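Local coordinates for protein cytidylyltransferase (Leptospira borgpetersenii serovar Hardjo-bovis, PDB 6OEW) that probably works as a metal-binding nucleotidyltransferase, with cytidylyl transfer the likely reaction for a member of its family, at residues I131-N136 with L153-K158; I102-G107 with H171-V176; S195-T200 with S236-Q241. One frame throughout, in Å; residues are numbered along the deposited sequence.

Contacts 1 and 2 belong to one body of packing, while contact 3 lies apart, across the centre of the chain from contact 1. The centres of contacts 1 and 2 are about 9 Å apart, and they touch directly: Phe133 CZ meets Val173 CG1 at 3.6 Å, and Leu156 CD2 meets Ile102 CD1 at 3.6 Å. Contact 3 is centred about 23 Å from the centre of contact 2 and about 30 Å from that of contact 1. Contacts 2 and 3 nevertheless flank the same metal region, because the side chains of His171 and Arg198 each lie about 8 Å from the bound magnesium ion. Contact 1 is remote from that site.

Contact 1 of 3, residues I131-N136 with L153-K158; sequences IEFLTN and LSLLEK
Leu155, in the first turn of helix 153-162, presses its two methyl groups against Glu132 and Phe133 in a small, buried, mainly apolar contact where strand 133-135 enters the central mixed sheet. The backbones come nearest at Glu132 and Leu155, whose CA atoms are 6.5 Å apart. No hydrogen bond crosses between the segments.

Leu155 CD1 sits between the two residues: it lies 3.9 Å from Glu132 CG, the two side chains crossing at about a right angle, and is also near Phe133. CD2 comes to the ring of Phe133 from its edge, close to the ring plane, and is 3.9 Å from CD1 of the phenylalanine. Leucine suits this place because its forked end can serve both neighbours at once; with CG anti to the backbone N (chi1 174°), the fork is carried out from the helix toward the strand.

Glu132 uses its two halves differently. Its CG is set between the backbone N and the carbonyl carbon (chi1 57°), and from there the extended chain lays methylene carbon on Leu155 while the carboxylate goes on to Lys184, just ahead of strand 185-187, whose backbone N donates a hydrogen bond to OE2. A long acidic residue can therefore stand at the margin of an apolar patch with its polar end engaged. Phe133, by contrast, is wholly apolar beyond its backbone and fills the interior beside Val173.

The helix is tied to the sheet at its start, since Leu155 N is hydrogen-bonded to Thr152 OG1 at the end of strand 149-152. That strand lies antiparallel to 133-135 on one side, strand 185-187 runs parallel to it on the other, and Leu134 packs on helix 114-126.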
# COMPACT_ATOMS: atom_id res chain seq x y z
N ILE A 131 6.69 -19.23 5.34
CA ILE A 131 6.85 -17.81 5.02
C ILE A 131 6.23 -17.00 6.15
O ILE A 131 5.11 -17.28 6.57
CB ILE A 131 6.18 -17.41 3.69
CG1 ILE A 131 6.70 -18.25 2.52
CG2 ILE A 131 6.38 -15.90 3.42
CD1 ILE A 131 6.12 -17.88 1.17
N GLU A 132 6.97 -16.01 6.63
CA GLU A 132 6.37 -15.07 7.56
C GLU A 132 6.38 -13.65 7.02
O GLU A 132 5.68 -12.80 7.58
CB GLU A 132 7.10 -15.12 8.91
CG GLU A 132 8.57 -14.85 8.85
CD GLU A 132 9.26 -15.14 10.18
OE1 GLU A 132 8.56 -15.24 11.21
OE2 GLU A 132 10.50 -15.25 10.19
N PHE A 133 7.10 -13.41 5.92
CA PHE A 133 7.19 -12.07 5.33
C PHE A 133 7.33 -12.21 3.82
O PHE A 133 8.30 -12.80 3.34
CB PHE A 133 8.38 -11.34 5.93
CG PHE A 133 8.43 -9.87 5.60
CD1 PHE A 133 8.04 -8.95 6.55
CD2 PHE A 133 8.90 -9.43 4.38
CE1 PHE A 133 8.10 -7.57 6.28
CE2 PHE A 133 8.97 -8.06 4.09
CZ PHE A 133 8.56 -7.14 5.02
N LEU A 134 6.38 -11.64 3.08
CA LEU A 134 6.40 -11.64 1.62
C LEU A 134 6.32 -10.18 1.16
O LEU A 134 5.42 -9.45 1.60
CB LEU A 134 5.24 -12.46 1.04
CG LEU A 134 5.12 -12.52 -0.49
CD1 LEU A 134 6.35 -13.17 -1.12
CD2 LEU A 134 3.84 -13.18 -0.98
N THR A 135 7.24 -9.77 0.29
CA THR A 135 7.22 -8.40 -0.25
C THR A 135 7.44 -8.45 -1.75
O THR A 135 8.05 -9.38 -2.29
CB THR A 135 8.31 -7.50 0.42
OG1 THR A 135 8.31 -6.19 -0.17
CG2 THR A 135 9.70 -8.10 0.28
N ASN A 136 6.92 -7.43 -2.45
CA ASN A 136 7.26 -7.19 -3.85
C ASN A 136 8.05 -5.89 -4.01
O ASN A 136 8.21 -5.40 -5.13
CB ASN A 136 5.99 -7.15 -4.72
CG ASN A 136 5.18 -5.85 -4.50
OD1 ASN A 136 5.49 -5.03 -3.60
ND2 ASN A 136 4.15 -5.67 -5.32
N LEU A 153 1.02 -11.66 12.14
CA LEU A 153 0.97 -10.94 13.40
C LEU A 153 2.17 -11.32 14.26
O LEU A 153 2.74 -10.47 14.96
CB LEU A 153 -0.34 -11.24 14.12
CG LEU A 153 -0.47 -10.71 15.55
CD1 LEU A 153 -0.66 -9.22 15.54
CD2 LEU A 153 -1.65 -11.41 16.21
N SER A 154 2.57 -12.60 14.22
CA SER A 154 3.70 -13.04 15.03
C SER A 154 4.98 -12.30 14.65
O SER A 154 5.76 -11.89 15.53
CB SER A 154 3.87 -14.56 14.91
OG SER A 154 2.92 -15.19 15.74
N LEU A 155 5.22 -12.12 13.35
CA LEU A 155 6.40 -11.37 12.92
C LEU A 155 6.33 -9.93 13.42
O LEU A 155 7.31 -9.39 13.95
CB LEU A 155 6.54 -11.40 11.40
CG LEU A 155 7.69 -10.48 10.95
CD1 LEU A 155 8.64 -11.13 9.99
CD2 LEU A 155 7.19 -9.14 10.36
N LEU A 156 5.17 -9.29 13.27
CA LEU A 156 5.03 -7.91 13.74
C LEU A 156 5.30 -7.81 15.24
O LEU A 156 5.95 -6.86 15.69
CB LEU A 156 3.63 -7.39 13.38
CG LEU A 156 3.36 -5.93 13.80
CD1 LEU A 156 4.42 -5.05 13.19
CD2 LEU A 156 1.96 -5.50 13.33
N GLU A 157 4.86 -8.80 16.02
CA GLU A 157 5.14 -8.79 17.45
C GLU A 157 6.63 -8.91 17.73
O GLU A 157 7.16 -8.23 18.62
CB GLU A 157 4.34 -9.90 18.13
CG GLU A 157 2.86 -9.54 18.25
CD GLU A 157 2.00 -10.67 18.82
OE1 GLU A 157 2.39 -11.85 18.68
OE2 GLU A 157 0.94 -10.37 19.39
N LYS A 158 7.34 -9.73 16.95
CA LYS A 158 8.79 -9.81 17.09
C LYS A 158 9.45 -8.47 16.76
O LYS A 158 10.38 -8.04 17.45
CB LYS A 158 9.36 -10.92 16.21

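Contact 2 of 3, residues I102-G107 with H171-V176; sequences IVRLTG and HIVPYV
Arg104 reaches from strand 101-106 of the Rossmann-like GT-A sheet to the turn joining helices 166-171 and 174-178, where it meets His171, Ile172 and Val173. The turn itself is a classic gamma turn: Ile172 has phi 75° and psi -63°, and Val173 N donates to His171 O at 2.8 Å.

The polar part of the contact centres on that same carbonyl. His171 O stands obliquely to the guanidinium group, 3.1 Å from Arg104 NH1 and 3.3 Å from Arg104 NH2. Because the oxygen belongs to the end of a helix, where carbonyl groups concentrate negative potential, a cationic neighbour is probably favourable there. The charge has further partners on the sheet: NH1 forms a salt bridge with Glu149 of the adjoining strand, and NH2 a hydrogen bond with Gln16. Arginine suits the position because one flat group can answer several acceptors lying in different directions. Asp108, a residue seen to bind magnesium in this protein though not in the present model, has its side chain about 9 Å from that of Arg104.

The apolar part comes from the two branched residues after the helix. Ile172 puts CD1 over one face of the guanidinium, 3.9 Å above its plane and offset toward the rim. Val173 comes from an oblique direction, with CG1 3.8 Å from Arg104 NH1. The arginine gets that far because its chain is extended from CG to NE, starting with CG anti to the backbone N (chi1 -179°). Such branched side chains can shield a buried guanidinium without competing for its N-H groups.

A water completes the link to the histidine: it lies at the ring edge, in plane, 2.7 Å from His171 ND1, and accepts a weak hydrogen bond from Arg104 NH2 at 3.1 Å.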
# COMPACT_ATOMS: atom_id res chain seq x y z
N ILE A 102 -1.28 -9.79 7.99
CA ILE A 102 -1.38 -8.36 7.69
C ILE A 102 -0.92 -8.07 6.26
O ILE A 102 0.23 -8.33 5.90
CB ILE A 102 -0.56 -7.54 8.69
CG1 ILE A 102 -1.21 -7.66 10.07
CG2 ILE A 102 -0.50 -6.08 8.21
CD1 ILE A 102 -0.24 -7.50 11.23
N VAL A 103 -1.79 -7.47 5.45
CA VAL A 103 -1.39 -6.92 4.17
C VAL A 103 -1.17 -5.42 4.39
O VAL A 103 -2.12 -4.66 4.62
CB VAL A 103 -2.41 -7.18 3.06
CG1 VAL A 103 -1.90 -6.60 1.73
CG2 VAL A 103 -2.68 -8.68 2.93
N ARG A 104 0.09 -5.01 4.38
CA ARG A 104 0.44 -3.62 4.65
C ARG A 104 0.49 -2.83 3.35
O ARG A 104 1.28 -3.16 2.46
CB ARG A 104 1.78 -3.51 5.36
CG ARG A 104 2.06 -2.03 5.64
CD ARG A 104 3.49 -1.74 5.76
NE ARG A 104 3.77 -0.33 6.13
CZ ARG A 104 5.00 0.14 6.08
NH1 ARG A 104 5.97 -0.67 5.66
NH2 ARG A 104 5.28 1.39 6.46
N LEU A 105 -0.35 -1.80 3.24
CA LEU A 105 -0.36 -0.86 2.13
C LEU A 105 -0.27 0.54 2.70
O LEU A 105 -0.62 0.78 3.86
CB LEU A 105 -1.62 -0.93 1.28
CG LEU A 105 -2.03 -2.31 0.75
CD1 LEU A 105 -3.37 -2.17 -0.01
CD2 LEU A 105 -0.95 -2.88 -0.15
N THR A 106 0.14 1.48 1.85
CA THR A 106 0.21 2.88 2.24
C THR A 106 -0.61 3.70 1.26
O THR A 106 -0.73 3.36 0.07
CB THR A 106 1.65 3.40 2.26
OG1 THR A 106 2.16 3.46 0.92
CG2 THR A 106 2.54 2.50 3.11
N GLY A 107 -1.17 4.79 1.76
CA GLY A 107 -2.08 5.61 0.98
C GLY A 107 -1.45 6.44 -0.12
O GLY A 107 -2.13 7.28 -0.73
N HIS A 171 8.78 2.90 10.00
CA HIS A 171 8.70 2.22 8.71
C HIS A 171 8.39 0.74 8.80
O HIS A 171 8.09 0.13 7.77
CB HIS A 171 9.99 2.44 7.93
CG HIS A 171 10.18 3.88 7.56
ND1 HIS A 171 9.40 4.50 6.61
CD2 HIS A 171 10.99 4.83 8.08
CE1 HIS A 171 9.75 5.77 6.53
NE2 HIS A 171 10.71 6.00 7.41
N ILE A 172 8.49 0.16 10.00
CA ILE A 172 8.11 -1.21 10.32
C ILE A 172 9.11 -2.23 9.79
O ILE A 172 9.74 -2.95 10.56
CB ILE A 172 6.70 -1.57 9.81
CG1 ILE A 172 5.64 -0.64 10.41
CG2 ILE A 172 6.39 -3.03 10.20
CD1 ILE A 172 4.21 -1.02 10.03
N VAL A 173 9.27 -2.28 8.47
CA VAL A 173 10.03 -3.35 7.82
C VAL A 173 11.55 -3.22 7.81
O VAL A 173 12.20 -4.23 7.54
CB VAL A 173 9.57 -3.52 6.37
CG1 VAL A 173 8.09 -3.81 6.32
CG2 VAL A 173 9.96 -2.28 5.55
N PRO A 174 12.19 -2.05 8.07
CA PRO A 174 13.64 -1.96 7.81
C PRO A 174 14.48 -3.05 8.45
O PRO A 174 15.44 -3.51 7.84
CB PRO A 174 14.01 -0.58 8.38
CG PRO A 174 12.82 0.19 8.22
CD PRO A 174 11.70 -0.73 8.54
N TYR A 175 14.16 -3.45 9.68
CA TYR A 175 14.96 -4.49 10.31
C TYR A 175 14.85 -5.80 9.54
O TYR A 175 15.83 -6.55 9.45
CB TYR A 175 14.54 -4.69 11.77
CG TYR A 175 15.41 -5.69 12.51
CD1 TYR A 175 16.51 -5.28 13.24
CD2 TYR A 175 15.13 -7.06 12.45
CE1 TYR A 175 17.31 -6.18 13.92
CE2 TYR A 175 15.94 -7.98 13.12
CZ TYR A 175 17.02 -7.54 13.85
OH TYR A 175 17.80 -8.44 14.51
N VAL A 176 13.67 -6.10 8.97
CA VAL A 176 13.53 -7.33 8.17
C VAL A 176 14.39 -7.24 6.92
O VAL A 176 15.17 -8.15 6.62
CB VAL A 176 12.05 -7.58 7.81
CG1 VAL A 176 11.95 -8.75 6.78
CG2 VAL A 176 11.24 -7.92 9.04
O HOH W 1 7.28 3.48 5.33

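Contact 3 of 3, residues S195-T200 with S236-Q241; sequences SKYRLT and SIIQNQ
Asn240 leans across to the backbone of Arg198 and joins the loop after helix 224-233 to the one before helix 204-214. From its CB the chain turns to place CG between the backbone N and the carbonyl carbon (chi1 59°), which sends the amide toward the other loop. OD1 takes a hydrogen bond from a water at 2.7 Å, and the same water accepts one from Arg198 N at 2.9 Å. ND2 donates to Arg198 O at 2.9 Å with an N-H...O angle of 159°; the oxygen lies in the amide plane, although the donor stands above the carbonyl plane. ND2 also binds Asp206 OD1 and runs beside the arginine's aliphatic carbons, 3.5 Å from Arg198 CB. An asparagine amide, donor and acceptor together, can thus serve Arg198 O directly and Arg198 N through the water.

Nearby, Ile238 CD1 packs on Tyr197 CD1 at 4.0 Å, while Tyr197 OH is hydrogen-bonded to Lys232 NZ. The side chain of Arg198 lies about 8 Å from the bound magnesium, so this loop-to-loop bridge borders the metal site expected of a GT-A nucleotidyltransferase.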
# COMPACT_ATOMS: atom_id res chain seq x y z
N SER A 195 10.46 -1.11 -12.89
CA SER A 195 10.80 -0.21 -11.79
C SER A 195 11.09 1.21 -12.26
O SER A 195 11.07 2.14 -11.43
CB SER A 195 12.01 -0.74 -11.05
OG SER A 195 13.08 -0.94 -11.96
N LYS A 196 11.39 1.41 -13.55
CA LYS A 196 11.66 2.77 -14.04
C LYS A 196 10.42 3.65 -14.01
O LYS A 196 10.54 4.88 -14.17
CB LYS A 196 12.22 2.74 -15.47
CG LYS A 196 11.24 2.15 -16.49
CD LYS A 196 11.88 1.97 -17.87
CE LYS A 196 10.95 1.19 -18.79
NZ LYS A 196 11.50 1.03 -20.17
N TYR A 197 9.23 3.08 -13.82
CA TYR A 197 8.01 3.85 -13.75
C TYR A 197 7.67 4.18 -12.30
O TYR A 197 7.77 3.33 -11.41
CB TYR A 197 6.84 3.11 -14.40
CG TYR A 197 7.05 2.87 -15.88
CD1 TYR A 197 7.02 3.93 -16.79
CD2 TYR A 197 7.30 1.60 -16.36
CE1 TYR A 197 7.22 3.70 -18.15
CE2 TYR A 197 7.49 1.36 -17.72
CZ TYR A 197 7.46 2.42 -18.60
OH TYR A 197 7.66 2.18 -19.95
N ARG A 198 7.28 5.42 -12.06
CA ARG A 198 6.94 5.89 -10.73
C ARG A 198 5.45 6.21 -10.69
O ARG A 198 5.00 7.17 -11.31
CB ARG A 198 7.76 7.12 -10.35
CG ARG A 198 7.37 7.68 -8.99
CD ARG A 198 8.22 8.92 -8.67
NE ARG A 198 9.58 8.55 -8.31
CZ ARG A 198 9.97 8.19 -7.09
NH1 ARG A 198 9.09 8.15 -6.08
NH2 ARG A 198 11.24 7.86 -6.87
N LEU A 199 4.69 5.42 -9.94
CA LEU A 199 3.25 5.58 -9.88
C LEU A 199 2.78 5.77 -8.45
O LEU A 199 1.62 5.49 -8.11
CB LEU A 199 2.56 4.38 -10.56
CG LEU A 199 2.92 4.27 -12.05
CD1 LEU A 199 2.38 3.00 -12.69
CD2 LEU A 199 2.44 5.50 -12.82
N THR A 200 3.66 6.26 -7.59
CA THR A 200 3.28 6.68 -6.25
C THR A 200 3.09 8.19 -6.27
O THR A 200 3.46 8.87 -7.24
CB THR A 200 4.35 6.23 -5.25
OG1 THR A 200 3.97 6.60 -3.93
CG2 THR A 200 5.69 6.80 -5.62
N SER A 236 4.02 10.06 -23.09
CA SER A 236 3.87 11.40 -22.51
C SER A 236 2.94 11.43 -21.30
O SER A 236 2.79 12.49 -20.68
CB SER A 236 3.37 12.38 -23.57
OG SER A 236 1.96 12.36 -23.68
N ILE A 237 2.31 10.31 -20.95
CA ILE A 237 1.62 10.23 -19.67
C ILE A 237 2.59 10.55 -18.54
O ILE A 237 2.22 11.18 -17.54
CB ILE A 237 0.99 8.84 -19.49
CG1 ILE A 237 -0.23 8.71 -20.41
CG2 ILE A 237 0.63 8.57 -18.01
CD1 ILE A 237 -0.74 7.27 -20.52
N ILE A 238 3.85 10.12 -18.68
CA ILE A 238 4.84 10.22 -17.61
C ILE A 238 5.29 11.68 -17.52
O ILE A 238 5.94 12.19 -18.43
CB ILE A 238 6.02 9.28 -17.85
CG1 ILE A 238 5.53 7.83 -17.86
CG2 ILE A 238 7.05 9.42 -16.75
CD1 ILE A 238 4.96 7.40 -16.53
N GLN A 239 4.95 12.34 -16.41
CA GLN A 239 5.29 13.75 -16.19
C GLN A 239 6.14 13.95 -14.94
O GLN A 239 6.41 15.10 -14.56
CB GLN A 239 4.01 14.60 -16.08
CG GLN A 239 3.31 14.86 -17.40
CD GLN A 239 1.79 14.84 -17.28
OE1 GLN A 239 1.16 13.79 -17.36
NE2 GLN A 239 1.19 16.01 -17.08
N ASN A 240 6.57 12.87 -14.29
CA ASN A 240 7.41 12.92 -13.10
C ASN A 240 8.81 12.39 -13.39
O ASN A 240 9.56 12.06 -12.47
CB ASN A 240 6.78 12.14 -11.95
CG ASN A 240 6.54 10.66 -12.31
OD1 ASN A 240 6.89 10.20 -13.41
ND2 ASN A 240 5.95 9.92 -11.38
N GLN A 241 9.16 12.30 -14.66
CA GLN A 241 10.40 11.71 -15.14
C GLN A 241 10.60 12.23 -16.55
O GLN A 241 9.63 12.37 -17.31
CB GLN A 241 10.34 10.17 -15.12
CG GLN A 241 11.62 9.47 -15.56
CD GLN A 241 12.76 9.71 -14.60
OE1 GLN A 241 13.77 10.31 -14.96
NE2 GLN A 241 12.61 9.24 -13.36
O HOH W 2 7.70 7.68 -13.84